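Local coordinates for protein probable zinc protease PqqL (PDB 6OFS) that probably acts as a zinc-dependent endopeptidase of the M16 family in the periplasm of Escherichia coli, cleaving peptide bonds with one metal ion per subunit, at residues K764-N769 / T811-V816; Y778-R783 / H795-T800. All coordinates share one frame; numbering follows the deposited sequence.

Contact 1 (K764-N769 / T811-V816); sequences KDLRVN and TLANEV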
ATOM      1  N   LYS A 764     -17.997  48.754  10.955  1.00 64.88           N
ATOM      2  CA  LYS A 764     -19.335  49.348  11.034  1.00 65.39           C
ATOM      3  C   LYS A 764     -19.402  50.588  10.117  1.00 68.35           C
ATOM      4  O   LYS A 764     -20.218  50.608   9.194  1.00 67.72           O
ATOM      5  CB  LYS A 764     -19.707  49.677  12.493  1.00 68.40           C
ATOM      6  CG  LYS A 764     -21.118  50.254  12.675  1.00 87.05           C
ATOM      7  CD  LYS A 764     -21.530  50.406  14.146  1.00 96.02           C
ATOM      8  CE  LYS A 764     -21.077  51.698  14.792  1.00102.46           C
ATOM      9  NZ  LYS A 764     -21.497  51.777  16.218  1.00111.30           N
ATOM     10  N   ASP A 765     -18.496  51.574  10.331  1.00 64.55           N
ATOM     11  CA  ASP A 765     -18.397  52.806   9.538  1.00 64.43           C
ATOM     12  C   ASP A 765     -18.239  52.510   8.046  1.00 68.58           C
ATOM     13  O   ASP A 765     -18.763  53.257   7.225  1.00 68.07           O
ATOM     14  CB  ASP A 765     -17.223  53.679  10.009  1.00 66.12           C
ATOM     15  CG  ASP A 765     -17.292  54.255  11.415  1.00 78.16           C
ATOM     16  OD1 ASP A 765     -18.288  53.977  12.133  1.00 79.79           O
ATOM     17  OD2 ASP A 765     -16.352  54.991  11.799  1.00 82.09           O
ATOM     18  N   LEU A 766     -17.523  51.420   7.701  1.00 65.74           N
ATOM     19  CA  LEU A 766     -17.321  51.001   6.316  1.00 65.60           C
ATOM     20  C   LEU A 766     -18.608  50.436   5.692  1.00 72.12           C
ATOM     21  O   LEU A 766     -18.906  50.741   4.538  1.00 71.08           O
ATOM     22  CB  LEU A 766     -16.136  50.033   6.187  1.00 64.74           C
ATOM     23  CG  LEU A 766     -14.742  50.669   6.323  1.00 68.63           C
ATOM     24  CD1 LEU A 766     -13.698  49.634   6.702  1.00 68.45           C
ATOM     25  CD2 LEU A 766     -14.316  51.384   5.041  1.00 69.81           C
ATOM     26  N   ARG A 767     -19.401  49.674   6.473  1.00 71.36           N
ATOM     27  CA  ARG A 767     -20.682  49.116   6.018  1.00 72.33           C
ATOM     28  C   ARG A 767     -21.698  50.219   5.745  1.00 76.22           C
ATOM     29  O   ARG A 767     -22.336  50.195   4.696  1.00 75.85           O
ATOM     30  CB  ARG A 767     -21.256  48.121   7.041  1.00 75.50           C
ATOM     31  CG  ARG A 767     -20.673  46.712   6.936  1.00 89.65           C
ATOM     32  CD  ARG A 767     -21.413  45.730   7.836  1.00103.39           C
ATOM     33  NE  ARG A 767     -21.157  45.976   9.259  1.00110.30           N
ATOM     34  CZ  ARG A 767     -20.222  45.355   9.973  1.00120.20           C
ATOM     35  NH1 ARG A 767     -19.446  44.435   9.411  1.00107.96           N
ATOM     36  NH2 ARG A 767     -20.057  45.649  11.258  1.00102.06           N
ATOM     37  N   VAL A 768     -21.815  51.201   6.667  1.00 73.30           N
ATOM     38  CA  VAL A 768     -22.767  52.318   6.548  1.00 74.00           C
ATOM     39  C   VAL A 768     -22.377  53.313   5.425  1.00 77.26           C
ATOM     40  O   VAL A 768     -23.261  53.789   4.707  1.00 76.43           O
ATOM     41  CB  VAL A 768     -23.065  53.053   7.905  1.00 78.48           C
ATOM     42  CG1 VAL A 768     -23.619  52.091   8.955  1.00 78.59           C
ATOM     43  CG2 VAL A 768     -21.851  53.798   8.454  1.00 78.01           C
ATOM     44  N   ASN A 769     -21.065  53.600   5.271  1.00 73.57           N
ATOM     45  CA  ASN A 769     -20.543  54.569   4.310  1.00 73.44           C
ATOM     46  C   ASN A 769     -20.220  54.036   2.915  1.00 78.08           C
ATOM     47  O   ASN A 769     -20.265  54.817   1.961  1.00 77.70           O
ATOM     48  CB  ASN A 769     -19.307  55.262   4.876  1.00 73.90           C
ATOM     49  CG  ASN A 769     -19.613  56.479   5.693  1.00 98.69           C
ATOM     50  OD1 ASN A 769     -20.000  57.527   5.159  1.00 95.12           O
ATOM     51  ND2 ASN A 769     -19.443  56.368   7.002  1.00 89.74           N
ATOM     52  N   THR A 811     -11.130  55.757  -2.259  1.00 57.97           N
ATOM     53  CA  THR A 811     -10.823  57.080  -1.717  1.00 58.44           C
ATOM     54  C   THR A 811     -11.706  57.346  -0.478  1.00 62.11           C
ATOM     55  O   THR A 811     -11.198  57.784   0.563  1.00 62.72           O
ATOM     56  CB  THR A 811     -10.999  58.150  -2.824  1.00 66.23           C
ATOM     57  OG1 THR A 811     -10.128  57.850  -3.923  1.00 62.34           O
ATOM     58  CG2 THR A 811     -10.760  59.580  -2.314  1.00 61.22           C
ATOM     59  N   LEU A 812     -13.013  57.060  -0.598  1.00 56.90           N
ATOM     60  CA  LEU A 812     -13.956  57.235   0.492  1.00 56.17           C
ATOM     61  C   LEU A 812     -13.703  56.243   1.637  1.00 56.76           C
ATOM     62  O   LEU A 812     -13.886  56.613   2.794  1.00 54.35           O
ATOM     63  CB  LEU A 812     -15.419  57.190  -0.009  1.00 56.95           C
ATOM     64  CG  LEU A 812     -16.517  57.565   1.040  1.00 62.62           C
ATOM     65  CD1 LEU A 812     -16.419  59.025   1.499  1.00 62.40           C
ATOM     66  CD2 LEU A 812     -17.897  57.269   0.519  1.00 65.42           C
ATOM     67  N   ALA A 813     -13.259  55.003   1.321  1.00 53.93           N
ATOM     68  CA  ALA A 813     -12.970  53.988   2.342  1.00 54.45           C
ATOM     69  C   ALA A 813     -11.736  54.357   3.160  1.00 59.75           C
ATOM     70  O   ALA A 813     -11.703  54.108   4.364  1.00 59.13           O
ATOM     71  CB  ALA A 813     -12.806  52.617   1.710  1.00 54.81           C
ATOM     72  N   ASN A 814     -10.747  54.992   2.515  1.00 57.80           N
ATOM     73  CA  ASN A 814      -9.527  55.437   3.179  1.00 58.23           C
ATOM     74  C   ASN A 814      -9.806  56.630   4.056  1.00 64.73           C
ATOM     75  O   ASN A 814      -9.262  56.692   5.157  1.00 64.53           O
ATOM     76  CB  ASN A 814      -8.416  55.745   2.173  1.00 56.37           C
ATOM     77  CG  ASN A 814      -7.817  54.525   1.542  1.00 70.03           C
ATOM     78  OD1 ASN A 814      -7.463  53.560   2.222  1.00 55.09           O
ATOM     79  ND2 ASN A 814      -7.682  54.538   0.220  1.00 69.66           N
ATOM     80  N   GLU A 815     -10.669  57.568   3.599  1.00 63.40           N
ATOM     81  CA  GLU A 815     -10.989  58.752   4.410  1.00 64.09           C
ATOM     82  C   GLU A 815     -11.852  58.377   5.622  1.00 70.05           C
ATOM     83  O   GLU A 815     -11.698  58.989   6.681  1.00 70.78           O
ATOM     84  CB  GLU A 815     -11.570  59.917   3.582  1.00 65.40           C
ATOM     85  CG  GLU A 815     -12.972  59.708   3.047  1.00 80.54           C
ATOM     86  CD  GLU A 815     -13.605  60.911   2.377  1.00111.11           C
ATOM     87  OE1 GLU A 815     -14.551  61.488   2.965  1.00105.20           O
ATOM     88  OE2 GLU A 815     -13.173  61.263   1.254  1.00107.08           O
ATOM     89  N   VAL A 816     -12.700  57.330   5.486  1.00 67.26           N
ATOM     90  CA  VAL A 816     -13.549  56.805   6.568  1.00 67.66           C
ATOM     91  C   VAL A 816     -12.622  56.184   7.632  1.00 71.77           C
ATOM     92  O   VAL A 816     -12.833  56.377   8.839  1.00 71.39           O
ATOM     93  CB  VAL A 816     -14.634  55.820   6.029  1.00 71.35           C
ATOM     94  CG1 VAL A 816     -15.214  54.936   7.125  1.00 71.16           C
ATOM     95  CG2 VAL A 816     -15.750  56.570   5.316  1.00 71.49           C
TER

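Contact 2 (Y778-R783 / H795-T800); sequences YSVSSR and HLLAFT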
ATOM      1  N   TYR A 778     -21.193  46.458  -3.476  1.00 71.69           N
ATOM      2  CA  TYR A 778     -22.092  45.315  -3.335  1.00 70.62           C
ATOM      3  C   TYR A 778     -21.786  44.597  -2.024  1.00 71.85           C
ATOM      4  O   TYR A 778     -22.684  44.038  -1.394  1.00 71.66           O
ATOM      5  CB  TYR A 778     -21.938  44.345  -4.524  1.00 71.23           C
ATOM      6  CG  TYR A 778     -22.133  44.985  -5.881  1.00 72.36           C
ATOM      7  CD1 TYR A 778     -23.316  45.644  -6.201  1.00 75.04           C
ATOM      8  CD2 TYR A 778     -21.162  44.876  -6.870  1.00 72.25           C
ATOM      9  CE1 TYR A 778     -23.509  46.224  -7.454  1.00 75.74           C
ATOM     10  CE2 TYR A 778     -21.346  45.444  -8.130  1.00 73.17           C
ATOM     11  CZ  TYR A 778     -22.520  46.124  -8.416  1.00 80.97           C
ATOM     12  OH  TYR A 778     -22.718  46.692  -9.651  1.00 82.62           O
ATOM     13  N   SER A 779     -20.514  44.613  -1.623  1.00 66.31           N
ATOM     14  CA  SER A 779     -20.031  44.013  -0.384  1.00 64.89           C
ATOM     15  C   SER A 779     -18.805  44.778   0.117  1.00 66.19           C
ATOM     16  O   SER A 779     -18.139  45.466  -0.655  1.00 65.15           O
ATOM     17  CB  SER A 779     -19.710  42.531  -0.586  1.00 66.64           C
ATOM     18  OG  SER A 779     -18.598  42.319  -1.441  1.00 70.86           O
ATOM     19  N   VAL A 780     -18.527  44.675   1.410  1.00 61.98           N
ATOM     20  CA  VAL A 780     -17.363  45.306   2.032  1.00 60.79           C
ATOM     21  C   VAL A 780     -16.865  44.438   3.185  1.00 63.36           C
ATOM     22  O   VAL A 780     -17.650  43.734   3.830  1.00 61.96           O
ATOM     23  CB  VAL A 780     -17.564  46.803   2.405  1.00 64.76           C
ATOM     24  CG1 VAL A 780     -18.383  46.977   3.688  1.00 64.89           C
ATOM     25  CG2 VAL A 780     -16.230  47.544   2.480  1.00 64.10           C
ATOM     26  N   SER A 781     -15.550  44.464   3.403  1.00 60.18           N
ATOM     27  CA  SER A 781     -14.887  43.706   4.446  1.00 59.86           C
ATOM     28  C   SER A 781     -13.763  44.507   5.078  1.00 62.44           C
ATOM     29  O   SER A 781     -13.114  45.330   4.420  1.00 60.41           O
ATOM     30  CB  SER A 781     -14.358  42.392   3.892  1.00 64.48           C
ATOM     31  OG  SER A 781     -14.148  41.515   4.985  1.00 80.96           O
ATOM     32  N   SER A 782     -13.571  44.287   6.381  1.00 59.94           N
ATOM     33  CA  SER A 782     -12.536  44.918   7.195  1.00 59.40           C
ATOM     34  C   SER A 782     -12.043  43.852   8.153  1.00 62.21           C
ATOM     35  O   SER A 782     -12.722  43.540   9.137  1.00 62.34           O
ATOM     36  CB  SER A 782     -13.101  46.123   7.941  1.00 63.43           C
ATOM     37  OG  SER A 782     -12.082  46.795   8.664  1.00 74.40           O
ATOM     38  N   ARG A 783     -10.916  43.223   7.798  1.00 57.94           N
ATOM     39  CA  ARG A 783     -10.299  42.126   8.554  1.00 58.34           C
ATOM     40  C   ARG A 783      -8.934  42.541   9.067  1.00 62.20           C
ATOM     41  O   ARG A 783      -8.212  43.289   8.397  1.00 61.08           O
ATOM     42  CB  ARG A 783     -10.154  40.859   7.681  1.00 60.76           C
ATOM     43  CG  ARG A 783     -11.451  40.387   7.011  1.00 77.45           C
ATOM     44  CD  ARG A 783     -11.196  39.219   6.071  1.00 90.72           C
ATOM     45  NE  ARG A 783     -12.398  38.840   5.324  1.00103.79           N
ATOM     46  CZ  ARG A 783     -12.487  38.822   3.996  1.00122.64           C
ATOM     47  NH1 ARG A 783     -11.441  39.157   3.248  1.00107.85           N
ATOM     48  NH2 ARG A 783     -13.619  38.461   3.406  1.00113.15           N
ATOM     49  N   HIS A 795      -3.881  44.726   7.816  1.00 53.77           N
ATOM     50  CA  HIS A 795      -5.254  45.153   7.747  1.00 53.06           C
ATOM     51  C   HIS A 795      -5.703  45.054   6.336  1.00 53.74           C
ATOM     52  O   HIS A 795      -5.226  45.791   5.470  1.00 53.10           O
ATOM     53  CB  HIS A 795      -5.458  46.572   8.293  1.00 54.89           C
ATOM     54  CG  HIS A 795      -6.881  47.021   8.170  1.00 59.41           C
ATOM     55  ND1 HIS A 795      -7.304  47.787   7.097  1.00 61.57           N
ATOM     56  CD2 HIS A 795      -7.954  46.715   8.940  1.00 61.67           C
ATOM     57  CE1 HIS A 795      -8.607  47.954   7.268  1.00 61.32           C
ATOM     58  NE2 HIS A 795      -9.042  47.328   8.364  1.00 61.76           N
ATOM     59  N   LEU A 796      -6.633  44.138   6.092  1.00 48.50           N
ATOM     60  CA  LEU A 796      -7.196  43.991   4.769  1.00 46.13           C
ATOM     61  C   LEU A 796      -8.534  44.701   4.707  1.00 48.31           C
ATOM     62  O   LEU A 796      -9.377  44.527   5.584  1.00 46.66           O
ATOM     63  CB  LEU A 796      -7.303  42.509   4.341  1.00 45.32           C
ATOM     64  CG  LEU A 796      -8.118  42.192   3.059  1.00 48.80           C
ATOM     65  CD1 LEU A 796      -7.532  42.881   1.811  1.00 48.10           C
ATOM     66  CD2 LEU A 796      -8.214  40.703   2.840  1.00 50.24           C
ATOM     67  N   LEU A 797      -8.691  45.528   3.673  1.00 47.12           N
ATOM     68  CA  LEU A 797      -9.918  46.235   3.319  1.00 48.57           C
ATOM     69  C   LEU A 797     -10.342  45.680   1.948  1.00 52.35           C
ATOM     70  O   LEU A 797      -9.628  45.856   0.951  1.00 53.54           O
ATOM     71  CB  LEU A 797      -9.688  47.761   3.267  1.00 49.45           C
ATOM     72  CG  LEU A 797     -10.722  48.594   2.469  1.00 56.03           C
ATOM     73  CD1 LEU A 797     -12.013  48.836   3.266  1.00 56.68           C
ATOM     74  CD2 LEU A 797     -10.118  49.897   1.996  1.00 60.25           C
ATOM     75  N   ALA A 798     -11.443  44.942   1.914  1.00 47.52           N
ATOM     76  CA  ALA A 798     -11.913  44.363   0.653  1.00 47.53           C
ATOM     77  C   ALA A 798     -13.311  44.854   0.278  1.00 53.35           C
ATOM     78  O   ALA A 798     -14.127  45.094   1.155  1.00 53.84           O
ATOM     79  CB  ALA A 798     -11.885  42.844   0.716  1.00 47.62           C
ATOM     80  N   PHE A 799     -13.575  45.033  -1.016  1.00 50.64           N
ATOM     81  CA  PHE A 799     -14.899  45.408  -1.495  1.00 51.73           C
ATOM     82  C   PHE A 799     -15.072  45.052  -2.955  1.00 56.15           C
ATOM     83  O   PHE A 799     -14.090  44.927  -3.684  1.00 54.33           O
ATOM     84  CB  PHE A 799     -15.283  46.884  -1.190  1.00 53.95           C
ATOM     85  CG  PHE A 799     -14.522  47.975  -1.907  1.00 55.45           C
ATOM     86  CD1 PHE A 799     -14.973  48.475  -3.126  1.00 57.92           C
ATOM     87  CD2 PHE A 799     -13.383  48.539  -1.342  1.00 56.92           C
ATOM     88  CE1 PHE A 799     -14.268  49.483  -3.790  1.00 58.35           C
ATOM     89  CE2 PHE A 799     -12.683  49.556  -2.005  1.00 59.03           C
ATOM     90  CZ  PHE A 799     -13.127  50.014  -3.227  1.00 57.07           C
ATOM     91  N   THR A 800     -16.326  44.823  -3.355  1.00 54.90           N
ATOM     92  CA  THR A 800     -16.716  44.560  -4.738  1.00 55.49           C
ATOM     93  C   THR A 800     -17.708  45.654  -5.062  1.00 61.69           C
ATOM     94  O   THR A 800     -18.569  45.973  -4.233  1.00 61.37           O
ATOM     95  CB  THR A 800     -17.298  43.153  -4.947  1.00 64.84           C
ATOM     96  OG1 THR A 800     -18.405  42.958  -4.071  1.00 69.76           O
ATOM     97  CG2 THR A 800     -16.269  42.045  -4.761  1.00 60.59           C
TER

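Contact 1 (K764-N769 / T811-V816)
The CA atoms of Leu766 and Ala813 come nearest, 6.6 Å apart, between two roughly antiparallel helical segments whose axes pass 10.0 Å from each other with 143° between their N-to-C directions. Apolar groups fill the interface, and Val816 is its main wedge. Its two methyls part to meet residues one turn apart on the facing helix: CG1 lies 3.7 Å from Asp765 CB, while CG2 sits 3.8 Å from Asn769 CB and also touches the amide carbon of that residue. The valine holds CG1 anti to its backbone N (chi1 161°), and this rotation puts CG2 beside that N and turned to Asn769. The polar end of Asp765 plays a different role, forming a salt bridge through OD1 with Arg820, further along helix 806-823.

Leu766 makes its contact through one methyl: CD2 lies 3.9 Å from Ala813 CB and also reaches Val816 CG1. The small alanine lets that leucine branch come up against the helix backbone. One turn before Val816, Leu812 CD2 rests 3.7 Å from the carbonyl O of Asn769.

Asn769 turns its amide back along its own helix. ND2 donates to Asp765 O at 3.2 Å, with the acceptor almost in the amide plane, and the backbone N of Asn769 reaches the same oxygen from the opposite face of its carbonyl. Cutting Asn769 back to alanine would keep the CB contact but is likely to take the second donor from Asp765 O and open a small gap beside Val816 CG2, where the amide carbon had packed.

Leu766, Ala813 and Leu797 meet on the sheet side of the helices, so the pair belongs to the helical layer that covers one face of the C-terminal mixed sheet, in the alpha/beta architecture of M16 domains.

Contact 2 (Y778-R783 / H795-T800)
Val780 and Phe799 face each other as a non-hydrogen-bonded pair in an antiparallel beta hairpin, whose strand 779-787 forms one edge of a five-stranded sheet. Their face of the sheet is the close-packed one: Val780 CG2 lies 3.8 Å from Phe799 CB, and Leu797 and Phe799 pack against helix 806-823, the first on Ala813 and Met817, the second on Leu809. Here Ser782 OG and His795 NE2 share a hydrogen bond of 3.1 Å at the ring's edge. The serine oxygen, held anti to its backbone N (chi1 -176°), also bonds Asn759 of helix 749-771, so it joins strand to helix and probably helps hold the imidazole in its rotation.

The other face, carrying Ser779, Ser781, Arg783, Leu796, Ala798 and Thr800, is the more solvent-accessible and the more polar. At its start the hairpin is disturbed by a classic beta bulge, with Tyr778 and Ser779 both opposite Thr800. Tyr778 N donates to Thr800 O at 2.8 Å, whereas the return bond from Thr800 N to Ser779 O is weak; the hydroxyls Ser779 OG and Thr800 OG1 bond each other at 2.7 Å. Nearer the hairpin turn, the exposed Arg783 runs beside Leu796, and Leu796 CD2 meets the guanidinium edge 3.6 Å from NH1.

The two contacts form successive layers of one alpha/beta unit, about 10 Å between centres. In chain order the elements run helix, strand, strand, helix: contact 1 pairs the outer two and contact 2 the inner two. They meet through apolar groups, with Leu766 CD1 3.8 Å from Ser782 CB and Ala813 CB 3.8 Å from Leu797 CD2. Both are partly buried, but contact 1 has no exposed residue among those that touch, whereas contact 2 runs from buried His795, Leu797 and Phe799 to exposed Tyr778 and Arg783. Methyl packing mainly holds 764-769 to 811-816, with the Asp765-Arg820 salt bridge just beyond; 778-783 and 795-800 rely on a backbone hydrogen-bond ladder. Both lie away from the zinc site.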